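Local coordinates for protein diaminopimelate decarboxylase (Helicobacter pylori, PDB 2QGH) that catalyses the pyridoxal-phosphate-dependent decarboxylation of meso-diaminopimelate to L-lysine, the last step of bacterial lysine biosynthesis, at residues K163-I168 with S320-K325; I168-K173 with H203-S208; I284-G289 with V375-S380; V307-G312 with D353-D358. All coordinates share one frame; numbering follows the deposited sequence.

Interaction 1: residues K163-I168 with S320-K325; sequences KTHPYI and SLYHAK. With LYS (lysine), chain C.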
# COMPACT_ATOMS: atom_id res chain seq x y z
N LYS A 163 8.14 -7.18 -21.57
CA LYS A 163 6.94 -6.65 -22.19
C LYS A 163 5.73 -6.69 -21.25
O LYS A 163 4.71 -7.31 -21.55
CB LYS A 163 6.61 -7.42 -23.48
CG LYS A 163 7.61 -7.21 -24.62
CD LYS A 163 7.11 -7.83 -25.92
CE LYS A 163 5.77 -7.23 -26.33
NZ LYS A 163 5.26 -7.76 -27.63
N THR A 164 5.86 -6.01 -20.12
CA THR A 164 4.79 -5.95 -19.13
C THR A 164 4.74 -4.53 -18.54
O THR A 164 5.22 -3.58 -19.16
CB THR A 164 5.04 -6.98 -18.01
OG1 THR A 164 3.95 -6.97 -17.08
CG2 THR A 164 6.34 -6.67 -17.28
N HIS A 165 4.15 -4.39 -17.36
CA HIS A 165 4.07 -3.09 -16.71
C HIS A 165 5.46 -2.78 -16.15
O HIS A 165 6.12 -3.65 -15.57
CB HIS A 165 3.02 -3.11 -15.58
CG HIS A 165 2.76 -1.77 -14.96
ND1 HIS A 165 3.73 -1.06 -14.28
CD2 HIS A 165 1.64 -1.01 -14.92
CE1 HIS A 165 3.22 0.08 -13.85
NE2 HIS A 165 1.95 0.13 -14.23
N PRO A 166 5.94 -1.54 -16.33
CA PRO A 166 7.27 -1.18 -15.82
C PRO A 166 7.52 -1.55 -14.35
O PRO A 166 8.63 -1.96 -14.00
CB PRO A 166 7.35 0.33 -16.08
CG PRO A 166 5.90 0.77 -16.09
CD PRO A 166 5.25 -0.35 -16.87
N TYR A 167 6.50 -1.41 -13.51
CA TYR A 167 6.65 -1.71 -12.08
C TYR A 167 6.90 -3.18 -11.75
O TYR A 167 7.48 -3.49 -10.71
CB TYR A 167 5.43 -1.22 -11.30
CG TYR A 167 5.41 0.27 -11.03
CD1 TYR A 167 4.41 0.84 -10.25
CD2 TYR A 167 6.39 1.12 -11.56
CE1 TYR A 167 4.37 2.21 -10.00
CE2 TYR A 167 6.36 2.50 -11.32
CZ TYR A 167 5.35 3.03 -10.54
OH TYR A 167 5.29 4.39 -10.31
N ILE A 168 6.46 -4.08 -12.62
CA ILE A 168 6.64 -5.50 -12.40
C ILE A 168 7.49 -6.12 -13.52
O ILE A 168 7.46 -7.33 -13.74
CB ILE A 168 5.29 -6.24 -12.32
CG1 ILE A 168 4.55 -6.10 -13.65
CG2 ILE A 168 4.45 -5.66 -11.18
CD1 ILE A 168 3.29 -6.94 -13.75
N SER A 320 -4.85 1.12 -8.36
CA SER A 320 -4.13 2.39 -8.25
C SER A 320 -2.63 2.28 -8.52
O SER A 320 -2.04 3.12 -9.21
CB SER A 320 -4.38 3.00 -6.86
OG SER A 320 -4.19 2.03 -5.83
N LEU A 321 -2.00 1.23 -8.00
CA LEU A 321 -0.57 1.03 -8.18
C LEU A 321 -0.16 0.66 -9.61
O LEU A 321 0.87 1.13 -10.10
CB LEU A 321 -0.05 -0.07 -7.25
CG LEU A 321 1.10 0.23 -6.28
CD1 LEU A 321 1.74 -1.09 -5.91
CD2 LEU A 321 2.14 1.16 -6.89
N TYR A 322 -0.95 -0.17 -10.27
CA TYR A 322 -0.59 -0.59 -11.62
C TYR A 322 -1.63 -0.29 -12.69
O TYR A 322 -1.47 -0.70 -13.84
CB TYR A 322 -0.32 -2.10 -11.62
CG TYR A 322 0.52 -2.56 -10.46
CD1 TYR A 322 1.89 -2.33 -10.43
CD2 TYR A 322 -0.06 -3.20 -9.37
CE1 TYR A 322 2.67 -2.73 -9.34
CE2 TYR A 322 0.69 -3.60 -8.28
CZ TYR A 322 2.06 -3.36 -8.27
OH TYR A 322 2.80 -3.76 -7.19
N HIS A 323 -2.68 0.44 -12.32
CA HIS A 323 -3.76 0.75 -13.26
C HIS A 323 -4.35 -0.58 -13.74
O HIS A 323 -4.78 -0.70 -14.88
CB HIS A 323 -3.24 1.53 -14.47
CG HIS A 323 -2.77 2.91 -14.14
ND1 HIS A 323 -1.59 3.16 -13.47
CD2 HIS A 323 -3.33 4.12 -14.37
CE1 HIS A 323 -1.45 4.47 -13.30
NE2 HIS A 323 -2.49 5.07 -13.84
N ALA A 324 -4.37 -1.57 -12.85
CA ALA A 324 -4.90 -2.88 -13.18
C ALA A 324 -6.43 -2.91 -13.16
O ALA A 324 -7.07 -2.25 -12.34
CB ALA A 324 -4.35 -3.92 -12.22
N LYS A 325 -7.00 -3.69 -14.06
CA LYS A 325 -8.44 -3.81 -14.14
C LYS A 325 -8.85 -5.25 -13.88
O LYS A 325 -8.55 -6.15 -14.66
CB LYS A 325 -8.93 -3.40 -15.53
CG LYS A 325 -8.55 -1.98 -15.90
CD LYS A 325 -8.92 -1.66 -17.34
CE LYS A 325 -8.42 -0.28 -17.73
NZ LYS A 325 -8.69 0.03 -19.16
N LYS C . 2.89 -6.74 -6.87
CA LYS C . 2.83 -6.89 -8.36
C LYS C . 1.38 -6.98 -8.83
O LYS C . 0.50 -6.68 -8.00
CB LYS C . 3.62 -8.15 -8.78
CG LYS C . 5.11 -8.05 -8.51
CD LYS C . 5.81 -9.39 -8.58
CE LYS C . 7.31 -9.21 -8.32
NZ LYS C . 8.08 -10.49 -8.20
OXT LYS C . 1.15 -7.35 -10.00

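Interaction 2: residues I168-K173 with H203-S208; sequences ISTGLK and HFHIGS. With PLP (pyridoxal-5'-phosphate), chain B; LYS (lysine), chain C.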
# COMPACT_ATOMS: atom_id res chain seq x y z
N ILE A 168 6.46 -4.08 -12.62
CA ILE A 168 6.64 -5.50 -12.40
C ILE A 168 7.49 -6.12 -13.52
O ILE A 168 7.46 -7.33 -13.74
CB ILE A 168 5.29 -6.24 -12.32
CG1 ILE A 168 4.55 -6.10 -13.65
CG2 ILE A 168 4.45 -5.66 -11.18
CD1 ILE A 168 3.29 -6.94 -13.75
N SER A 169 8.23 -5.28 -14.23
CA SER A 169 9.11 -5.73 -15.29
C SER A 169 10.48 -5.68 -14.63
O SER A 169 10.89 -4.63 -14.15
CB SER A 169 9.06 -4.78 -16.48
OG SER A 169 9.70 -5.34 -17.61
N THR A 170 11.18 -6.81 -14.59
CA THR A 170 12.46 -6.84 -13.90
C THR A 170 13.66 -7.41 -14.66
O THR A 170 14.75 -7.54 -14.10
CB THR A 170 12.31 -7.63 -12.57
OG1 THR A 170 11.91 -8.98 -12.85
CG2 THR A 170 11.23 -7.00 -11.69
N GLY A 171 13.46 -7.74 -15.94
CA GLY A 171 14.54 -8.33 -16.72
C GLY A 171 15.43 -7.42 -17.56
O GLY A 171 16.30 -7.90 -18.29
N LEU A 172 15.22 -6.12 -17.46
CA LEU A 172 16.02 -5.18 -18.23
C LEU A 172 17.23 -4.78 -17.40
O LEU A 172 17.21 -4.88 -16.18
CB LEU A 172 15.16 -3.95 -18.58
CG LEU A 172 15.20 -3.48 -20.03
CD1 LEU A 172 14.98 -4.65 -20.97
CD2 LEU A 172 14.13 -2.42 -20.24
N LYS A 173 18.29 -4.33 -18.07
CA LYS A 173 19.51 -3.93 -17.36
C LYS A 173 19.23 -2.72 -16.48
O LYS A 173 19.95 -2.43 -15.52
CB LYS A 173 20.62 -3.60 -18.37
CG LYS A 173 20.50 -2.21 -19.02
CD LYS A 173 19.18 -2.03 -19.78
CE LYS A 173 19.03 -0.60 -20.31
NZ LYS A 173 18.95 0.41 -19.21
N HIS A 203 19.88 -18.61 -12.03
CA HIS A 203 18.49 -18.17 -11.93
C HIS A 203 18.20 -16.90 -12.72
O HIS A 203 19.10 -16.10 -13.00
CB HIS A 203 18.15 -18.00 -10.44
CG HIS A 203 16.88 -17.25 -10.18
ND1 HIS A 203 16.78 -15.88 -10.36
CD2 HIS A 203 15.67 -17.66 -9.73
CE1 HIS A 203 15.57 -15.49 -10.03
NE2 HIS A 203 14.87 -16.55 -9.65
N PHE A 204 16.94 -16.72 -13.10
CA PHE A 204 16.52 -15.50 -13.79
C PHE A 204 15.02 -15.30 -13.65
O PHE A 204 14.25 -16.26 -13.55
CB PHE A 204 16.91 -15.53 -15.28
CG PHE A 204 16.06 -16.45 -16.13
CD1 PHE A 204 16.54 -17.70 -16.51
CD2 PHE A 204 14.80 -16.04 -16.58
CE1 PHE A 204 15.77 -18.53 -17.32
CE2 PHE A 204 14.04 -16.87 -17.39
CZ PHE A 204 14.53 -18.12 -17.76
N HIS A 205 14.62 -14.04 -13.61
CA HIS A 205 13.21 -13.67 -13.51
C HIS A 205 13.08 -12.33 -14.22
O HIS A 205 13.50 -11.31 -13.68
CB HIS A 205 12.78 -13.54 -12.05
CG HIS A 205 11.33 -13.20 -11.90
ND1 HIS A 205 10.34 -14.14 -12.07
CD2 HIS A 205 10.71 -12.02 -11.70
CE1 HIS A 205 9.16 -13.54 -11.98
NE2 HIS A 205 9.36 -12.26 -11.76
N ILE A 206 12.50 -12.35 -15.41
CA ILE A 206 12.38 -11.12 -16.21
C ILE A 206 11.16 -10.23 -16.02
O ILE A 206 11.12 -9.12 -16.58
CB ILE A 206 12.52 -11.44 -17.73
CG1 ILE A 206 11.42 -12.40 -18.17
CG2 ILE A 206 13.89 -12.03 -18.01
CD1 ILE A 206 11.33 -12.58 -19.68
N GLY A 207 10.16 -10.68 -15.25
CA GLY A 207 8.99 -9.85 -15.04
C GLY A 207 7.77 -10.61 -14.54
O GLY A 207 7.82 -11.83 -14.35
N SER A 208 6.68 -9.88 -14.33
CA SER A 208 5.43 -10.47 -13.84
C SER A 208 4.25 -10.16 -14.76
O SER A 208 4.28 -9.19 -15.51
CB SER A 208 5.13 -9.95 -12.43
OG SER A 208 3.99 -10.60 -11.88
N1 PLP B . 10.20 -15.18 -8.48
C2 PLP B . 10.82 -13.93 -8.29
C2A PLP B . 12.27 -13.84 -8.02
C3 PLP B . 9.99 -12.74 -8.34
O3 PLP B . 10.53 -11.49 -8.14
C4 PLP B . 8.62 -12.85 -8.58
C4A PLP B . 7.93 -11.56 -8.87
C5 PLP B . 8.01 -14.10 -8.75
C6 PLP B . 8.83 -15.29 -8.73
C5A PLP B . 6.57 -14.37 -8.77
O4P PLP B . 6.06 -14.09 -10.05
P PLP B . 4.64 -14.24 -10.37
O1P PLP B . 3.58 -13.93 -9.28
O2P PLP B . 4.53 -15.76 -10.83
O3P PLP B . 4.37 -13.24 -11.56
N LYS C . 2.89 -6.74 -6.87
CA LYS C . 2.83 -6.89 -8.36
C LYS C . 1.38 -6.98 -8.83
O LYS C . 0.50 -6.68 -8.00
CB LYS C . 3.62 -8.15 -8.78
CG LYS C . 5.11 -8.05 -8.51
CD LYS C . 5.81 -9.39 -8.58
CE LYS C . 7.31 -9.21 -8.32
NZ LYS C . 8.08 -10.49 -8.20
OXT LYS C . 1.15 -7.35 -10.00
O HOH W 1 12.24 -7.01 -18.42

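Interaction 3: residues I284-G289 with V375-S380; sequences IVAESG and VGAYGS. With LYS (lysine), chain C; PLP (pyridoxal-5'-phosphate), chain B.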
# COMPACT_ATOMS: atom_id res chain seq x y z
N ILE A 284 -0.80 -19.13 -9.61
CA ILE A 284 -1.17 -20.19 -8.67
C ILE A 284 -2.39 -19.77 -7.84
O ILE A 284 -3.29 -20.58 -7.62
CB ILE A 284 -0.03 -20.52 -7.68
CG1 ILE A 284 1.20 -21.06 -8.42
CG2 ILE A 284 -0.53 -21.52 -6.63
CD1 ILE A 284 1.03 -22.45 -9.01
N VAL A 285 -2.41 -18.52 -7.40
CA VAL A 285 -3.49 -18.05 -6.54
C VAL A 285 -4.44 -16.97 -7.04
O VAL A 285 -5.53 -16.82 -6.49
CB VAL A 285 -2.91 -17.53 -5.19
CG1 VAL A 285 -2.26 -18.65 -4.43
CG2 VAL A 285 -1.90 -16.42 -5.44
N ALA A 286 -4.05 -16.22 -8.06
CA ALA A 286 -4.92 -15.16 -8.56
C ALA A 286 -6.41 -15.53 -8.62
O ALA A 286 -7.21 -15.05 -7.81
CB ALA A 286 -4.45 -14.70 -9.93
N GLU A 287 -6.77 -16.40 -9.56
CA GLU A 287 -8.15 -16.80 -9.77
C GLU A 287 -8.93 -17.33 -8.56
O GLU A 287 -10.13 -17.05 -8.43
CB GLU A 287 -8.23 -17.82 -10.91
CG GLU A 287 -9.62 -18.43 -11.12
CD GLU A 287 -9.69 -19.43 -12.27
OE1 GLU A 287 -8.80 -20.31 -12.37
OE2 GLU A 287 -10.65 -19.35 -13.08
N SER A 288 -8.27 -18.06 -7.67
CA SER A 288 -8.95 -18.64 -6.50
C SER A 288 -9.47 -17.63 -5.49
O SER A 288 -10.31 -17.96 -4.65
CB SER A 288 -8.01 -19.61 -5.76
OG SER A 288 -7.15 -18.92 -4.87
N GLY A 289 -8.97 -16.40 -5.55
CA GLY A 289 -9.40 -15.40 -4.60
C GLY A 289 -10.28 -14.31 -5.15
O GLY A 289 -10.08 -13.80 -6.25
N VAL A 375 -8.39 -11.65 -7.43
CA VAL A 375 -7.67 -10.83 -6.47
C VAL A 375 -6.91 -11.69 -5.46
O VAL A 375 -6.54 -11.21 -4.38
CB VAL A 375 -8.63 -9.92 -5.69
CG1 VAL A 375 -9.36 -9.01 -6.64
CG2 VAL A 375 -9.61 -10.76 -4.89
N GLY A 376 -6.68 -12.96 -5.80
CA GLY A 376 -5.97 -13.86 -4.91
C GLY A 376 -4.47 -13.63 -4.87
O GLY A 376 -3.78 -14.10 -3.96
N ALA A 377 -3.95 -12.89 -5.84
CA ALA A 377 -2.52 -12.62 -5.89
C ALA A 377 -2.27 -11.14 -5.73
O ALA A 377 -2.93 -10.33 -6.38
CB ALA A 377 -1.94 -13.10 -7.19
N TYR A 378 -1.33 -10.79 -4.86
CA TYR A 378 -0.98 -9.40 -4.62
C TYR A 378 -2.22 -8.61 -4.26
O TYR A 378 -2.33 -7.42 -4.57
CB TYR A 378 -0.30 -8.82 -5.86
CG TYR A 378 0.89 -9.66 -6.29
CD1 TYR A 378 2.02 -9.75 -5.48
CD2 TYR A 378 0.85 -10.41 -7.46
CE1 TYR A 378 3.09 -10.59 -5.83
CE2 TYR A 378 1.92 -11.24 -7.82
CZ TYR A 378 3.03 -11.33 -7.00
OH TYR A 378 4.08 -12.16 -7.33
N GLY A 379 -3.15 -9.29 -3.61
CA GLY A 379 -4.37 -8.64 -3.16
C GLY A 379 -4.15 -8.27 -1.70
O GLY A 379 -3.62 -7.21 -1.40
N SER A 380 -4.53 -9.16 -0.79
CA SER A 380 -4.36 -8.87 0.62
C SER A 380 -2.90 -8.78 1.08
O SER A 380 -2.62 -8.28 2.16
CB SER A 380 -5.09 -9.91 1.46
OG SER A 380 -4.28 -11.05 1.65
N LYS C . 2.89 -6.74 -6.87
CA LYS C . 2.83 -6.89 -8.36
C LYS C . 1.38 -6.98 -8.83
O LYS C . 0.50 -6.68 -8.00
CB LYS C . 3.62 -8.15 -8.78
CG LYS C . 5.11 -8.05 -8.51
CD LYS C . 5.81 -9.39 -8.58
CE LYS C . 7.31 -9.21 -8.32
NZ LYS C . 8.08 -10.49 -8.20
OXT LYS C . 1.15 -7.35 -10.00
N1 PLP B . 10.20 -15.18 -8.48
C2 PLP B . 10.82 -13.93 -8.29
C2A PLP B . 12.27 -13.84 -8.02
C3 PLP B . 9.99 -12.74 -8.34
O3 PLP B . 10.53 -11.49 -8.14
C4 PLP B . 8.62 -12.85 -8.58
C4A PLP B . 7.93 -11.56 -8.87
C5 PLP B . 8.01 -14.10 -8.75
C6 PLP B . 8.83 -15.29 -8.73
C5A PLP B . 6.57 -14.37 -8.77
O4P PLP B . 6.06 -14.09 -10.05
P PLP B . 4.64 -14.24 -10.37
O1P PLP B . 3.58 -13.93 -9.28
O2P PLP B . 4.53 -15.76 -10.83
O3P PLP B . 4.37 -13.24 -11.56

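Interaction 4: residues V307-G312 with D353-D358; sequences VIVDAG and DTFLKD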
# COMPACT_ATOMS: atom_id res chain seq x y z
N VAL A 307 -20.76 4.05 -7.87
CA VAL A 307 -21.22 2.94 -7.04
C VAL A 307 -20.22 2.79 -5.89
O VAL A 307 -19.13 2.24 -6.06
CB VAL A 307 -21.28 1.63 -7.86
CG1 VAL A 307 -21.49 0.43 -6.92
CG2 VAL A 307 -22.41 1.72 -8.89
N ILE A 308 -20.61 3.30 -4.72
CA ILE A 308 -19.78 3.26 -3.52
C ILE A 308 -19.89 1.94 -2.80
O ILE A 308 -20.97 1.55 -2.32
CB ILE A 308 -20.15 4.43 -2.58
CG1 ILE A 308 -19.93 5.75 -3.30
CG2 ILE A 308 -19.31 4.39 -1.32
CD1 ILE A 308 -20.78 6.89 -2.77
N VAL A 309 -18.76 1.26 -2.70
CA VAL A 309 -18.66 -0.05 -2.07
C VAL A 309 -17.85 0.03 -0.77
O VAL A 309 -17.10 0.99 -0.57
CB VAL A 309 -18.06 -1.01 -3.12
CG1 VAL A 309 -16.89 -1.79 -2.55
CG2 VAL A 309 -19.15 -1.91 -3.67
N ASP A 310 -17.99 -0.95 0.12
CA ASP A 310 -17.27 -0.87 1.40
C ASP A 310 -15.82 -1.34 1.45
O ASP A 310 -15.21 -1.30 2.52
CB ASP A 310 -18.08 -1.54 2.53
CG ASP A 310 -18.37 -3.03 2.29
OD1 ASP A 310 -17.76 -3.64 1.39
OD2 ASP A 310 -19.21 -3.59 3.03
N ALA A 311 -15.26 -1.79 0.33
CA ALA A 311 -13.85 -2.21 0.27
C ALA A 311 -13.12 -1.03 -0.37
O ALA A 311 -13.72 -0.26 -1.11
CB ALA A 311 -13.69 -3.46 -0.60
N GLY A 312 -11.83 -0.87 -0.07
CA GLY A 312 -11.11 0.25 -0.64
C GLY A 312 -9.70 -0.08 -1.08
O GLY A 312 -9.24 -1.21 -0.96
N ASP A 353 -8.77 5.83 -5.27
CA ASP A 353 -9.61 4.79 -4.71
C ASP A 353 -10.90 4.50 -5.48
O ASP A 353 -12.00 4.81 -5.02
CB ASP A 353 -9.96 5.10 -3.26
CG ASP A 353 -10.88 4.07 -2.66
OD1 ASP A 353 -10.59 2.86 -2.84
OD2 ASP A 353 -11.89 4.44 -2.03
N THR A 354 -10.74 3.93 -6.66
CA THR A 354 -11.86 3.51 -7.49
C THR A 354 -11.39 2.22 -8.13
O THR A 354 -10.34 2.17 -8.76
CB THR A 354 -12.27 4.58 -8.57
OG1 THR A 354 -12.44 3.94 -9.84
CG2 THR A 354 -11.24 5.66 -8.69
N PHE A 355 -12.16 1.16 -7.93
CA PHE A 355 -11.83 -0.15 -8.45
C PHE A 355 -11.91 -0.25 -9.97
O PHE A 355 -11.00 -0.77 -10.61
CB PHE A 355 -12.73 -1.20 -7.81
CG PHE A 355 -12.53 -1.35 -6.32
CD1 PHE A 355 -11.37 -1.91 -5.81
CD2 PHE A 355 -13.52 -0.96 -5.43
CE1 PHE A 355 -11.19 -2.08 -4.43
CE2 PHE A 355 -13.35 -1.13 -4.05
CZ PHE A 355 -12.19 -1.69 -3.56
N LEU A 356 -13.00 0.25 -10.55
CA LEU A 356 -13.15 0.18 -11.99
C LEU A 356 -13.82 1.43 -12.58
O LEU A 356 -14.90 1.83 -12.15
CB LEU A 356 -13.97 -1.07 -12.34
CG LEU A 356 -13.71 -1.80 -13.67
CD1 LEU A 356 -14.46 -3.12 -13.66
CD2 LEU A 356 -14.14 -0.94 -14.85
N LYS A 357 -13.15 2.07 -13.54
CA LYS A 357 -13.71 3.25 -14.18
C LYS A 357 -14.67 2.81 -15.27
O LYS A 357 -14.52 1.73 -15.84
CB LYS A 357 -12.62 4.11 -14.81
CG LYS A 357 -12.10 5.24 -13.94
CD LYS A 357 -11.19 6.16 -14.73
CE LYS A 357 -10.51 7.19 -13.85
NZ LYS A 357 -9.50 7.97 -14.63
N ASP A 358 -15.66 3.65 -15.57
CA ASP A 358 -16.64 3.35 -16.60
C ASP A 358 -16.97 1.87 -16.73
O ASP A 358 -16.80 1.28 -17.80
CB ASP A 358 -16.19 3.88 -17.96
CG ASP A 358 -16.41 5.37 -18.10
OD1 ASP A 358 -17.54 5.83 -17.82
OD2 ASP A 358 -15.47 6.07 -18.52

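Interaction 1: residues K163-I168 with S320-K325
Tyr-322, the last residue of helix 318-322, reaches past three residues of the 163-168 loop to the bound lysine, its CG beside the backbone N and anti to the carbonyl carbon (chi1 -44°). Its CB lies 4.0 Å from His-165 CD2. Farther out, the ring turns an edge toward the face of the His-165 imidazole, a T-shaped pair with planes at 89° and centroids 5.7 Å apart. The same rim carries CE1 to 3.7 Å from Tyr-167 CB and, obliquely, to 3.9 Å from Ile-168 CG2. Over one face, toward the rim, lies the ligand carboxylate, its O 3.1 Å from Tyr-322 CE2; Leu-321 CB lies over the opposite face. At the tip, Tyr-322 OH accepts a hydrogen bond of 3.0 Å from the ligand amino nitrogen N and also bonds Glu-350 of the second subunit. The imidazole is held in turn, because Tyr-167 N donates to His-165 ND1 over 2.9 Å, within 1° of the imidazole plane, which fixes its rotation. A pocket walled by a barrel loop, a C-terminal-domain helix and the partner subunit is in keeping with the fold-type III (alanine racemase-like) decarboxylases, whose active sites lie at the dimer interface.

Interaction 2: residues I168-K173 with H203-S208
Ile-206 O is gripped by several groups where the 168-173 loop passes the 203-208 loop. Thr-170 N bonds it at 3.0 Å from above the carbonyl plane, Gly-171 N adds a weak bond bent to 122°, and a water that accepts from Ser-169 OG donates to it. His-205 O takes the hydroxyl of Thr-170 at 2.9 Å from OG1 and a second bond from Arg-155. Chi1 of Thr-170 (61°) sets OG1 there, between the backbone N and the carbonyl carbon. At the far end Ser-208 N meets Ile-168 O at 2.7 Å, nearly along the C=O axis, and Ser-169 and Gly-207 form a single beta bridge. The bonds thus clamp the backbone on both sides of Gly-207, whose N covers one face of the His-205 imidazole. Against the opposite face lies the cofactor, PLP C3 standing 3.4 Å above the imidazole plane with the two rings nearly parallel. His-205 ND1 is hydrogen-bonded with Gly-244 N, which helps hold the ring flat. Ser-208 OG gives a 2.7 Å hydrogen bond to phosphate oxygen O3P and also bonds Arg-282. This is consistent with a second shell of backbone bonds positioning a stacked imidazole and a serine hydroxyl bound to the phosphate.

Interaction 3: residues I284-G289 with V375-S380
Just beyond the point where Ala-377 CB touches both Val-285 CG2, at 3.8 Å, and Ala-286 CB, the ring of Tyr-378 meets both ligands, one over a face and one at its edge. The CB of the bound lysine sits 3.5 Å above one face, over the centre of the ring. At the edge, in plane, lies the cofactor phosphate, which takes a 2.7 Å hydrogen bond at O1P from Tyr-378 OH. Tyr-386 of the second subunit packs on this side chain. Chi1 of -54° sets CG beside the backbone N and anti to the carbonyl carbon, which carries the ring out toward the ligands.

The 284-289 segment is the joint between the two domains: helix 282-285, which follows the last strand of the eight-stranded barrel, gives way to a type I turn at Ala-286 to Gly-289 and then to strand 289-299 of the C-terminal beta domain. Ala-286 O accepts twice, from Gly-289 N within the turn and, at 2.9 Å, in the carbonyl plane and on a lone pair, from Gly-376 N. Val-375 N donates to Gly-289 O at 3.0 Å, from above the carbonyl plane. Gly-376 presses its bare CA against the turn, with a CA-H...O contact of 3.4 Å to Val-285 O, and the carbonyl oxygens of Val-285 and Ala-286 occupy the place where a CB would stand. Val-285 O also takes the hydroxyl of Ser-288.

Interaction 4: residues V307-G312 with D353-D358
The backbones of 307-312 and 353-358 do not pair; strand 340-345 lies between strand 306-309, to which it runs parallel, and strand 354-361, which is antiparallel to it. The CA atoms of the two segments come nearest, 6.3 Å, at Gly-312 and Asp-353, where 307-312 has left its strand. In the second segment a classic beta bulge sets Phe-355 and Leu-356 against a single residue of strand 340-345; the chain turns a corner at Phe-355, which has helical backbone angles, and its side chain points toward the other segment.

Phe-355 carries most of the contact. With CG anti to the carbonyl carbon (chi1 -65°), the ring meets the first segment edge-on. Its CE2 is 3.1 Å from Ala-311 O, near the ring plane, and Gly-312 N is also at the edge. The methyl CB of Ala-311 lies 3.8 Å from Phe-355 CZ. Val-309 CG1 comes in obliquely, 3.9 Å from CE2. Farther round, the phenyl group packs on Phe-316 and Ile-372.

Asp-353 lies alongside, its OD1 3.5 Å from Gly-312 CA and hydrogen-bonded to Met-313 N, while OD2 forms a salt bridge with Lys-176 of the second subunit. A buried ring that offers its slightly positive C-H rim to a carbonyl oxygen probably gains a weak electrostatic term beside its apolar packing, and the carboxylate ties the loop after Gly-312 to the dimer interface.

All four contacts are buried, yet they lie at different depths and do different work. Interaction 3 sits nearest the centre of the chain, about 9 Å from it, and interaction 4 farthest, at about 24 Å. Interaction 2 joins two loops of the barrel by backbone bonds, whereas interaction 4 joins parts of the C-terminal beta domain, at the edge of the dimer interface, and relies on an aromatic edge. Interactions 1 and 3 each bring barrel-side and C-terminal elements together, the first through rings, the other through turn and loop backbone. Interactions 1 and 2 share Ile-168 and touch through Thr-164 OG1 and Ser-208 O. Interactions 1, 2 and 3 all meet the bound lysine; only 2 and 3 touch the cofactor.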